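Local structure of inosine-uridine preferring nucleoside hydrolase family protein (Bacillus anthracis, 2C40) at residues P88-S93 with I221-Q226. The protein belongs to the inosine-uridine preferring nucleoside hydrolase family and holds a calcium ion together with alpha-D-ribofuranose in a pocket of its mixed alpha/beta fold. Residues are numbered along the deposited sequence; the frame is centred on the assembly and turned at random.
Sequences PILNES and IDFLGQ
Ile89 and Phe223 form the heart of this apolar contact, where a short helical turn, 88-91, meets helix 219-229. The two side chains cross at about a right angle, and the methyl CG2 of Ile89 comes in at the rim of the phenyl ring, near its plane, with 3.6 Å to CD2 of Phe223. CG of Phe223 lies anti to its backbone N (chi1 177°); the flat ring beyond it serves several neighbours at once. A beta-branched residue suits the facing position, since CG2 meets the ring while CG1 still grazes the same CD2. Leu90 also crosses Phe223 at about a right angle, and its forked end suits the place: CG lies 3.9 Å from Phe223 CE2, and both methyls approach that carbon about as closely.

Gln226, long enough to reach both ways, brings OE1 to 4.0 Å from Ile89 CG2. This is mere packing, and the buried oxygen has no hydrogen-bond partner in the model. NE2 is tied back to its own helix, donating to Asp222 OD1 (3.1 Å) from above the carboxylate plane.

No hydrogen bond joins the two segments. Helix 41-55 packs against both, Ile51 touching Leu90 and Phe223, and Phe55 touching Ile89; Phe19 of helix 12-21 meets the Phe223 ring edge-to-face. Gln226 of the second subunit packs on Gln226 of this chain, placing the contact beside the subunit interface.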
# COMPACT_ATOMS: atom_id res chain seq x y z
N PRO A 88 -6.51 9.25 4.06
CA PRO A 88 -7.35 10.44 4.25
C PRO A 88 -7.95 10.55 5.66
O PRO A 88 -7.97 11.64 6.24
CB PRO A 88 -8.43 10.26 3.19
CG PRO A 88 -7.77 9.38 2.15
CD PRO A 88 -7.01 8.42 2.94
N ILE A 89 -8.42 9.44 6.21
CA ILE A 89 -8.93 9.43 7.57
C ILE A 89 -7.99 10.19 8.53
O ILE A 89 -8.45 10.89 9.40
CB ILE A 89 -9.27 7.97 8.07
CG1 ILE A 89 -9.34 7.87 9.57
CG2 ILE A 89 -8.20 6.96 7.73
CD1 ILE A 89 -10.47 8.56 10.14
N LEU A 90 -6.69 10.06 8.32
CA LEU A 90 -5.66 10.65 9.19
C LEU A 90 -5.25 12.08 8.84
O LEU A 90 -4.54 12.72 9.62
CB LEU A 90 -4.39 9.77 9.14
CG LEU A 90 -4.53 8.42 9.81
CD1 LEU A 90 -3.14 7.74 9.90
CD2 LEU A 90 -5.17 8.55 11.19
N ASN A 91 -5.65 12.54 7.66
CA ASN A 91 -5.30 13.86 7.12
C ASN A 91 -6.50 14.79 7.00
O ASN A 91 -6.36 15.95 6.59
CB ASN A 91 -4.67 13.70 5.74
CG ASN A 91 -3.33 13.02 5.81
OD1 ASN A 91 -2.35 13.59 6.24
ND2 ASN A 91 -3.29 11.77 5.40
N GLU A 92 -7.68 14.29 7.35
CA GLU A 92 -8.91 15.03 7.22
C GLU A 92 -8.92 16.36 8.02
O GLU A 92 -9.51 17.33 7.56
CB GLU A 92 -10.12 14.15 7.61
CG GLU A 92 -11.44 14.77 7.11
CD GLU A 92 -12.68 13.97 7.41
OE1 GLU A 92 -12.60 12.92 8.07
OE2 GLU A 92 -13.77 14.42 6.98
N SER A 93 -8.27 16.38 9.20
CA SER A 93 -8.22 17.57 10.10
C SER A 93 -7.33 18.67 9.61
O SER A 93 -7.44 19.81 10.04
CB SER A 93 -7.65 17.20 11.48
OG SER A 93 -8.31 16.09 12.04
N ILE A 221 -13.26 0.43 12.12
CA ILE A 221 -13.18 -0.81 11.34
C ILE A 221 -12.67 -0.48 9.91
O ILE A 221 -11.76 -1.13 9.42
CB ILE A 221 -14.57 -1.55 11.30
CG1 ILE A 221 -15.03 -2.01 12.69
CG2 ILE A 221 -14.55 -2.73 10.36
CD1 ILE A 221 -14.21 -3.11 13.32
N ASP A 222 -13.24 0.55 9.28
CA ASP A 222 -12.80 1.03 7.97
C ASP A 222 -11.30 1.38 8.06
O ASP A 222 -10.52 0.97 7.20
CB ASP A 222 -13.63 2.24 7.58
CG ASP A 222 -13.38 2.74 6.16
OD1 ASP A 222 -12.90 1.98 5.27
OD2 ASP A 222 -13.71 3.92 5.94
N PHE A 223 -10.90 2.06 9.14
CA PHE A 223 -9.47 2.38 9.34
C PHE A 223 -8.57 1.14 9.46
O PHE A 223 -7.51 1.07 8.80
CB PHE A 223 -9.25 3.26 10.56
CG PHE A 223 -7.79 3.58 10.84
CD1 PHE A 223 -7.14 3.04 11.95
CD2 PHE A 223 -7.06 4.42 10.00
CE1 PHE A 223 -5.81 3.33 12.21
CE2 PHE A 223 -5.71 4.72 10.27
CZ PHE A 223 -5.10 4.18 11.36
N LEU A 224 -8.98 0.17 10.29
CA LEU A 224 -8.31 -1.13 10.38
C LEU A 224 -8.17 -1.78 9.02
O LEU A 224 -7.10 -2.26 8.69
CB LEU A 224 -9.09 -2.13 11.25
CG LEU A 224 -8.83 -2.30 12.71
CD1 LEU A 224 -9.93 -3.25 13.28
CD2 LEU A 224 -7.40 -2.87 12.93
N GLY A 225 -9.25 -1.85 8.26
CA GLY A 225 -9.19 -2.40 6.92
C GLY A 225 -8.25 -1.70 5.93
O GLY A 225 -7.59 -2.36 5.15
N GLN A 226 -8.20 -0.38 5.95
CA GLN A 226 -7.26 0.38 5.12
C GLN A 226 -5.83 0.02 5.50
O GLN A 226 -5.01 -0.29 4.64
CB GLN A 226 -7.50 1.87 5.28
CG GLN A 226 -8.78 2.26 4.55
CD GLN A 226 -9.22 3.67 4.79
OE1 GLN A 226 -8.47 4.60 4.57
NE2 GLN A 226 -10.46 3.84 5.21